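3,4-dihydroxybenzoate decarboxylase (Enterobacter cloacae, PDB 5NY5) catalyses the decarboxylation of 3,4-dihydroxybenzoic acid and, in reverse, the para-carboxylation of catechols, as a UbiD-family enzyme dependent on prenylated flavin. Local coordinates at residues L153-V167 / A220-L234. Residues are numbered along the deposited sequence; the frame is centred on the assembly and turned at random.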
ATOM      1  N   LEU A 153      36.832  13.029 -28.752  1.00 62.99           N
ATOM      2  CA  LEU A 153      37.640  12.283 -27.793  1.00 63.82           C
ATOM      3  C   LEU A 153      38.732  13.207 -27.271  1.00 65.49           C
ATOM      4  O   LEU A 153      39.652  13.570 -28.010  1.00 65.70           O
ATOM      5  CB  LEU A 153      38.234  11.038 -28.442  1.00 62.97           C
ATOM      6  CG  LEU A 153      39.047  10.139 -27.512  1.00 63.84           C
ATOM      7  CD1 LEU A 153      38.133   9.321 -26.620  1.00 63.74           C
ATOM      8  CD2 LEU A 153      39.971   9.238 -28.301  1.00 63.37           C
ATOM      9  N   VAL A 154      38.636  13.591 -26.002  1.00 66.85           N
ATOM     10  CA  VAL A 154      39.514  14.597 -25.415  1.00 68.67           C
ATOM     11  C   VAL A 154      40.626  13.906 -24.642  1.00 69.82           C
ATOM     12  O   VAL A 154      40.363  13.049 -23.789  1.00 70.01           O
ATOM     13  CB  VAL A 154      38.728  15.555 -24.506  1.00 69.74           C
ATOM     14  CG1 VAL A 154      39.667  16.562 -23.871  1.00 71.81           C
ATOM     15  CG2 VAL A 154      37.645  16.263 -25.299  1.00 68.74           C
ATOM     16  N   LEU A 155      41.869  14.277 -24.939  1.00 70.73           N
ATOM     17  CA  LEU A 155      43.035  13.834 -24.189  1.00 72.23           C
ATOM     18  C   LEU A 155      43.531  14.977 -23.316  1.00 74.42           C
ATOM     19  O   LEU A 155      43.548  16.134 -23.746  1.00 74.82           O
ATOM     20  CB  LEU A 155      44.158  13.370 -25.123  1.00 71.97           C
ATOM     21  CG  LEU A 155      43.823  12.366 -26.226  1.00 69.94           C
ATOM     22  CD1 LEU A 155      45.076  11.940 -26.969  1.00 70.19           C
ATOM     23  CD2 LEU A 155      43.120  11.159 -25.663  1.00 69.18           C
ATOM     24  N   ALA A 156      43.935  14.652 -22.090  1.00 76.00           N
ATOM     25  CA  ALA A 156      44.432  15.663 -21.167  1.00 78.35           C
ATOM     26  C   ALA A 156      45.340  14.999 -20.144  1.00 80.09           C
ATOM     27  O   ALA A 156      45.265  13.790 -19.911  1.00 79.50           O
ATOM     28  CB  ALA A 156      43.285  16.404 -20.474  1.00 78.72           C
ATOM     29  N   SER A 157      46.201  15.811 -19.533  1.00 82.41           N
ATOM     30  CA  SER A 157      47.144  15.329 -18.537  1.00 84.47           C
ATOM     31  C   SER A 157      47.192  16.297 -17.364  1.00 86.97           C
ATOM     32  O   SER A 157      46.927  17.492 -17.512  1.00 87.42           O
ATOM     33  CB  SER A 157      48.550  15.154 -19.122  1.00 85.12           C
ATOM     34  OG  SER A 157      48.586  14.075 -20.038  1.00 83.15           O
ATOM     35  N   ASP A 158      47.533  15.758 -16.197  1.00 88.74           N
ATOM     36  CA  ASP A 158      47.670  16.565 -14.993  1.00 91.46           C
ATOM     37  C   ASP A 158      48.694  17.670 -15.226  1.00 93.19           C
ATOM     38  O   ASP A 158      49.829  17.382 -15.632  1.00 93.69           O
ATOM     39  CB  ASP A 158      48.095  15.678 -13.820  1.00 93.26           C
ATOM     40  CG  ASP A 158      47.995  16.376 -12.471  1.00 96.06           C
ATOM     41  OD1 ASP A 158      48.313  17.579 -12.372  1.00 97.57           O
ATOM     42  OD2 ASP A 158      47.605  15.704 -11.494  1.00 96.91           O
ATOM     43  N   PRO A 159      48.343  18.938 -14.987  1.00 94.27           N
ATOM     44  CA  PRO A 159      49.325  20.019 -15.156  1.00 96.21           C
ATOM     45  C   PRO A 159      50.470  19.963 -14.157  1.00 99.29           C
ATOM     46  O   PRO A 159      51.453  20.695 -14.332  1.00101.05           O
ATOM     47  CB  PRO A 159      48.485  21.288 -14.969  1.00 96.74           C
ATOM     48  CG  PRO A 159      47.335  20.849 -14.126  1.00 96.33           C
ATOM     49  CD  PRO A 159      47.029  19.446 -14.559  1.00 93.91           C
ATOM     50  N   GLU A 160      50.377  19.126 -13.125  1.00100.15           N
ATOM     51  CA  GLU A 160      51.460  18.922 -12.172  1.00105.74           C
ATOM     52  C   GLU A 160      52.210  17.619 -12.421  1.00103.20           C
ATOM     53  O   GLU A 160      53.439  17.623 -12.534  1.00104.46           O
ATOM     54  CB  GLU A 160      50.913  18.939 -10.739  1.00105.57           C
ATOM     55  CG  GLU A 160      50.291  20.260 -10.322  1.00108.80           C
ATOM     56  CD  GLU A 160      49.881  20.273  -8.861  1.00113.41           C
ATOM     57  OE1 GLU A 160      49.928  19.202  -8.220  1.00115.58           O
ATOM     58  OE2 GLU A 160      49.515  21.353  -8.353  1.00114.19           O
ATOM     59  N   ASP A 161      51.492  16.502 -12.513  1.00100.46           N
ATOM     60  CA  ASP A 161      52.078  15.181 -12.732  1.00 99.85           C
ATOM     61  C   ASP A 161      51.603  14.686 -14.095  1.00 96.45           C
ATOM     62  O   ASP A 161      50.611  13.961 -14.190  1.00 94.48           O
ATOM     63  CB  ASP A 161      51.686  14.217 -11.611  1.00100.69           C
ATOM     64  CG  ASP A 161      52.506  12.941 -11.620  1.00100.95           C
ATOM     65  OD1 ASP A 161      53.125  12.628 -12.658  1.00 99.70           O
ATOM     66  OD2 ASP A 161      52.530  12.245 -10.584  1.00102.54           O
ATOM     67  N   THR A 162      52.337  15.061 -15.147  1.00 95.96           N
ATOM     68  CA  THR A 162      51.951  14.711 -16.510  1.00 95.96           C
ATOM     69  C   THR A 162      51.753  13.209 -16.700  1.00 93.78           C
ATOM     70  O   THR A 162      51.024  12.799 -17.611  1.00 91.32           O
ATOM     71  CB  THR A 162      53.004  15.238 -17.491  1.00 93.36           C
ATOM     72  OG1 THR A 162      53.273  16.615 -17.202  1.00 95.29           O
ATOM     73  CG2 THR A 162      52.517  15.127 -18.929  1.00 90.51           C
ATOM     74  N   SER A 163      52.359  12.381 -15.845  1.00 93.03           N
ATOM     75  CA  SER A 163      52.160  10.937 -15.920  1.00 91.80           C
ATOM     76  C   SER A 163      50.719  10.523 -15.652  1.00 90.13           C
ATOM     77  O   SER A 163      50.375   9.357 -15.876  1.00 88.78           O
ATOM     78  CB  SER A 163      53.089  10.230 -14.931  1.00 94.33           C
ATOM     79  OG  SER A 163      52.799  10.608 -13.596  1.00 96.42           O
ATOM     80  N   LEU A 164      49.877  11.436 -15.175  1.00 90.35           N
ATOM     81  CA  LEU A 164      48.469  11.165 -14.918  1.00 88.96           C
ATOM     82  C   LEU A 164      47.647  11.699 -16.084  1.00 86.41           C
ATOM     83  O   LEU A 164      47.610  12.912 -16.316  1.00 86.70           O
ATOM     84  CB  LEU A 164      48.024  11.807 -13.605  1.00 91.06           C
ATOM     85  CG  LEU A 164      48.781  11.347 -12.360  1.00 93.93           C
ATOM     86  CD1 LEU A 164      48.462  12.244 -11.176  1.00 96.27           C
ATOM     87  CD2 LEU A 164      48.444   9.898 -12.047  1.00 93.42           C
ATOM     88  N   THR A 165      46.991  10.797 -16.808  1.00 84.08           N
ATOM     89  CA  THR A 165      46.273  11.142 -18.025  1.00 81.65           C
ATOM     90  C   THR A 165      44.807  10.747 -17.914  1.00 80.16           C
ATOM     91  O   THR A 165      44.427   9.892 -17.109  1.00 80.63           O
ATOM     92  CB  THR A 165      46.893  10.453 -19.247  1.00 80.18           C
ATOM     93  OG1 THR A 165      46.713   9.036 -19.140  1.00 80.83           O
ATOM     94  CG2 THR A 165      48.378  10.762 -19.336  1.00 81.85           C
ATOM     95  N   ASP A 166      43.985  11.381 -18.747  1.00 78.49           N
ATOM     96  CA  ASP A 166      42.563  11.074 -18.813  1.00 77.00           C
ATOM     97  C   ASP A 166      42.078  11.292 -20.236  1.00 77.95           C
ATOM     98  O   ASP A 166      42.312  12.357 -20.815  1.00 74.73           O
ATOM     99  CB  ASP A 166      41.759  11.943 -17.842  1.00 78.22           C
ATOM    100  CG  ASP A 166      40.297  11.552 -17.787  1.00 77.00           C
ATOM    101  OD1 ASP A 166      40.007  10.337 -17.789  1.00 76.23           O
ATOM    102  OD2 ASP A 166      39.438  12.459 -17.744  1.00 76.94           O
ATOM    103  N   VAL A 167      41.415  10.286 -20.799  1.00 73.86           N
ATOM    104  CA  VAL A 167      40.804  10.385 -22.118  1.00 71.76           C
ATOM    105  C   VAL A 167      39.311  10.130 -21.959  1.00 72.39           C
ATOM    106  O   VAL A 167      38.902   9.200 -21.253  1.00 73.80           O
ATOM    107  CB  VAL A 167      41.460   9.422 -23.129  1.00 72.81           C
ATOM    108  CG1 VAL A 167      42.853   9.008 -22.656  1.00 78.66           C
ATOM    109  CG2 VAL A 167      40.597   8.208 -23.429  1.00 70.37           C
ATOM    110  N   ALA A 220      36.600   3.639 -25.046  1.00 63.05           N
ATOM    111  CA  ALA A 220      36.864   4.794 -24.197  1.00 64.27           C
ATOM    112  C   ALA A 220      35.786   5.011 -23.145  1.00 65.04           C
ATOM    113  O   ALA A 220      36.025   5.731 -22.171  1.00 66.47           O
ATOM    114  CB  ALA A 220      37.008   6.054 -25.051  1.00 63.66           C
ATOM    115  N   CYS A 221      34.611   4.411 -23.317  1.00 64.29           N
ATOM    116  CA  CYS A 221      33.507   4.613 -22.391  1.00 65.08           C
ATOM    117  C   CYS A 221      33.553   3.682 -21.187  1.00 66.55           C
ATOM    118  O   CYS A 221      32.743   3.845 -20.270  1.00 67.60           O
ATOM    119  CB  CYS A 221      32.174   4.439 -23.121  1.00 63.82           C
ATOM    120  SG  CYS A 221      31.914   5.629 -24.449  1.00 62.39           S
ATOM    121  N   PHE A 222      34.472   2.725 -21.163  1.00 66.82           N
ATOM    122  CA  PHE A 222      34.591   1.800 -20.048  1.00 68.39           C
ATOM    123  C   PHE A 222      35.552   2.343 -18.994  1.00 70.25           C
ATOM    124  O   PHE A 222      36.337   3.262 -19.242  1.00 70.25           O
ATOM    125  CB  PHE A 222      35.064   0.431 -20.535  1.00 67.93           C
ATOM    126  CG  PHE A 222      34.023  -0.332 -21.301  1.00 66.63           C
ATOM    127  CD1 PHE A 222      33.671   0.047 -22.583  1.00 64.83           C
ATOM    128  CD2 PHE A 222      33.402  -1.433 -20.740  1.00 67.40           C
ATOM    129  CE1 PHE A 222      32.718  -0.651 -23.288  1.00 63.80           C
ATOM    130  CE2 PHE A 222      32.448  -2.137 -21.443  1.00 66.37           C
ATOM    131  CZ  PHE A 222      32.105  -1.745 -22.718  1.00 64.57           C
ATOM    132  N   GLU A 223      35.474   1.763 -17.799  1.00 78.63           N
ATOM    133  CA  GLU A 223      36.378   2.131 -16.718  1.00 74.11           C
ATOM    134  C   GLU A 223      37.743   1.500 -16.949  1.00 74.37           C
ATOM    135  O   GLU A 223      37.850   0.286 -17.145  1.00 74.18           O
ATOM    136  CB  GLU A 223      35.811   1.694 -15.367  1.00 80.79           C
ATOM    137  CG  GLU A 223      34.930   2.737 -14.700  1.00 84.90           C
ATOM    138  CD  GLU A 223      35.702   3.982 -14.300  1.00 88.55           C
ATOM    139  OE1 GLU A 223      36.923   3.873 -14.055  1.00 94.64           O
ATOM    140  OE2 GLU A 223      35.091   5.069 -14.231  1.00 86.54           O
ATOM    141  N   ALA A 224      38.781   2.327 -16.926  1.00 62.24           N
ATOM    142  CA  ALA A 224      40.134   1.865 -17.171  1.00 63.45           C
ATOM    143  C   ALA A 224      41.020   2.149 -15.967  1.00 65.45           C
ATOM    144  O   ALA A 224      40.773   3.103 -15.221  1.00 66.02           O
ATOM    145  CB  ALA A 224      40.731   2.542 -18.410  1.00 63.46           C
ATOM    146  N   PRO A 225      42.058   1.339 -15.746  1.00 66.67           N
ATOM    147  CA  PRO A 225      43.014   1.641 -14.670  1.00 68.82           C
ATOM    148  C   PRO A 225      43.826   2.898 -14.946  1.00 69.99           C
ATOM    149  O   PRO A 225      43.557   3.621 -15.909  1.00 69.07           O
ATOM    150  CB  PRO A 225      43.907   0.394 -14.635  1.00 69.74           C
ATOM    151  CG  PRO A 225      43.758  -0.219 -15.996  1.00 68.33           C
ATOM    152  CD  PRO A 225      42.341   0.047 -16.392  1.00 66.26           C
ATOM    153  N   THR A 226      44.820   3.175 -14.105  1.00 72.13           N
ATOM    154  CA  THR A 226      45.709   4.313 -14.300  1.00 73.55           C
ATOM    155  C   THR A 226      47.144   3.845 -14.123  1.00 75.58           C
ATOM    156  O   THR A 226      47.493   3.285 -13.079  1.00 88.29           O
ATOM    157  CB  THR A 226      45.391   5.453 -13.328  1.00 74.46           C
ATOM    158  OG1 THR A 226      44.126   6.032 -13.667  1.00 72.68           O
ATOM    159  CG2 THR A 226      46.463   6.528 -13.407  1.00 76.35           C
ATOM    160  N   THR A 227      47.961   4.062 -15.144  1.00 75.92           N
ATOM    161  CA  THR A 227      49.367   3.692 -15.187  1.00 77.87           C
ATOM    162  C   THR A 227      50.164   4.898 -15.662  1.00 84.63           C
ATOM    163  O   THR A 227      49.593   5.845 -16.209  1.00 79.49           O
ATOM    164  CB  THR A 227      49.591   2.496 -16.125  1.00 77.05           C
ATOM    165  OG1 THR A 227      49.269   2.870 -17.471  1.00 76.20           O
ATOM    166  CG2 THR A 227      48.731   1.313 -15.705  1.00 75.83           C
ATOM    167  N   PRO A 228      51.485   4.902 -15.452  1.00 91.83           N
ATOM    168  CA  PRO A 228      52.279   6.084 -15.831  1.00 92.75           C
ATOM    169  C   PRO A 228      52.229   6.331 -17.330  1.00 90.48           C
ATOM    170  O   PRO A 228      52.543   5.445 -18.130  1.00 91.86           O
ATOM    171  CB  PRO A 228      53.697   5.721 -15.368  1.00 97.31           C
ATOM    172  CG  PRO A 228      53.510   4.657 -14.344  1.00 98.57           C
ATOM    173  CD  PRO A 228      52.315   3.883 -14.788  1.00 95.79           C
ATOM    174  N   PHE A 229      51.843   7.553 -17.705  1.00 87.29           N
ATOM    175  CA  PHE A 229      51.660   7.933 -19.107  1.00 83.46           C
ATOM    176  C   PHE A 229      50.819   6.888 -19.837  1.00 79.85           C
ATOM    177  O   PHE A 229      51.133   6.458 -20.948  1.00 81.99           O
ATOM    178  CB  PHE A 229      53.007   8.145 -19.801  1.00 85.55           C
ATOM    179  CG  PHE A 229      53.755   9.362 -19.329  1.00 87.87           C
ATOM    180  CD1 PHE A 229      53.573  10.586 -19.950  1.00 87.56           C
ATOM    181  CD2 PHE A 229      54.647   9.280 -18.271  1.00 91.35           C
ATOM    182  CE1 PHE A 229      54.260  11.708 -19.524  1.00 88.71           C
ATOM    183  CE2 PHE A 229      55.340  10.398 -17.839  1.00 93.25           C
ATOM    184  CZ  PHE A 229      55.146  11.613 -18.466  1.00 92.31           C
ATOM    185  N   GLY A 230      49.734   6.478 -19.188  1.00 76.16           N
ATOM    186  CA  GLY A 230      48.981   5.317 -19.613  1.00 74.29           C
ATOM    187  C   GLY A 230      47.975   5.544 -20.720  1.00 72.17           C
ATOM    188  O   GLY A 230      47.936   4.766 -21.677  1.00 71.24           O
ATOM    189  N   TYR A 231      47.162   6.596 -20.607  1.00 71.52           N
ATOM    190  CA  TYR A 231      46.023   6.806 -21.503  1.00 69.50           C
ATOM    191  C   TYR A 231      45.209   5.519 -21.621  1.00 67.86           C
ATOM    192  O   TYR A 231      44.915   5.029 -22.712  1.00 66.70           O
ATOM    193  CB  TYR A 231      46.482   7.297 -22.878  1.00 69.52           C
ATOM    194  CG  TYR A 231      47.263   8.594 -22.864  1.00 71.17           C
ATOM    195  CD1 TYR A 231      46.610   9.820 -22.883  1.00 70.91           C
ATOM    196  CD2 TYR A 231      48.652   8.592 -22.849  1.00 73.09           C
ATOM    197  CE1 TYR A 231      47.319  11.006 -22.876  1.00 72.53           C
ATOM    198  CE2 TYR A 231      49.368   9.774 -22.842  1.00 74.71           C
ATOM    199  CZ  TYR A 231      48.697  10.976 -22.856  1.00 74.42           C
ATOM    200  OH  TYR A 231      49.404  12.154 -22.851  1.00 76.14           O
ATOM    201  N   ASN A 232      44.844   4.968 -20.460  1.00 67.90           N
ATOM    202  CA  ASN A 232      44.470   3.561 -20.368  1.00 67.03           C
ATOM    203  C   ASN A 232      43.164   3.231 -21.077  1.00 64.87           C
ATOM    204  O   ASN A 232      42.967   2.075 -21.465  1.00 64.12           O
ATOM    205  CB  ASN A 232      44.388   3.149 -18.900  1.00 67.76           C
ATOM    206  CG  ASN A 232      45.695   3.371 -18.162  1.00 70.07           C
ATOM    207  OD1 ASN A 232      45.938   4.447 -17.613  1.00 71.16           O
ATOM    208  ND2 ASN A 232      46.546   2.353 -18.149  1.00 70.97           N
ATOM    209  N   GLU A 233      42.266   4.202 -21.256  1.00 63.99           N
ATOM    210  CA  GLU A 233      41.033   3.909 -21.976  1.00 62.08           C
ATOM    211  C   GLU A 233      41.300   3.522 -23.423  1.00 61.55           C
ATOM    212  O   GLU A 233      40.448   2.885 -24.050  1.00 60.16           O
ATOM    213  CB  GLU A 233      40.080   5.103 -21.914  1.00 68.94           C
ATOM    214  CG  GLU A 233      39.521   5.385 -20.531  1.00 71.88           C
ATOM    215  CD  GLU A 233      40.423   6.277 -19.704  1.00 78.72           C
ATOM    216  OE1 GLU A 233      39.986   7.389 -19.341  1.00 81.03           O
ATOM    217  OE2 GLU A 233      41.569   5.870 -19.425  1.00 85.85           O
ATOM    218  N   LEU A 234      42.466   3.886 -23.960  1.00 62.74           N
ATOM    219  CA  LEU A 234      42.859   3.458 -25.293  1.00 62.52           C
ATOM    220  C   LEU A 234      43.321   2.010 -25.327  1.00 62.72           C
ATOM    221  O   LEU A 234      43.410   1.427 -26.413  1.00 62.32           O
ATOM    222  CB  LEU A 234      43.969   4.362 -25.829  1.00 63.88           C
ATOM    223  CG  LEU A 234      43.627   5.845 -25.973  1.00 63.89           C
ATOM    224  CD1 LEU A 234      44.834   6.628 -26.450  1.00 65.46           C
ATOM    225  CD2 LEU A 234      42.465   6.031 -26.928  1.00 62.27           C
TER
HETATM  226  O   HOH W   1      41.163   8.196 -17.122  1.00 65.38           O
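Two backbone N-H groups of the loop 220-234 hydrogen-bond to the hairpin 153-167. Phe229 N donates to Ser163 O (3.0 Å). Tyr231 N donates to Thr165 OG1 (2.9 Å), and both bonds are moderately bent. With chi1 at 66°, Thr165 holds OG1 between its own backbone N and carbonyl carbon, facing the N-H of Tyr231, while CG2 turns over the Tyr231 ring.

CH-pi contacts accompany both bonds. Thr165 CG2 lies 3.7 Å from the Tyr231 ring centroid, offset toward the rim, and Ser163 CA stands over the centre of the Phe229 ring. Val167 CG1 meets the Tyr231 ring edge in its plane; Tyr231 OH and Ser157 OG each hydrogen-bond to Glu255.

The hairpin is formed by the end of strand 148-157 and the start of strand 165-174, paired through Ala156 and Asp166, in the curled antiparallel sheet of the Rift-related, FMN-binding-clan domain; the loop links helices 214-219 and 234-241.

Acidic groups meet beside Val167, whose CG2 packs on Glu233 CB at 3.5 Å. Asp166 and Glu233 are manganese ligands in this protein, with His189 as a further ligand; here, without metal, Asp166 OD1 and Glu233 OE1 are 3.3 Å apart, their carboxylate planes 34° from parallel. A water donates to both oxygens, 2.6 Å from Glu233 OE1, bridging them probably near where the metal would bind.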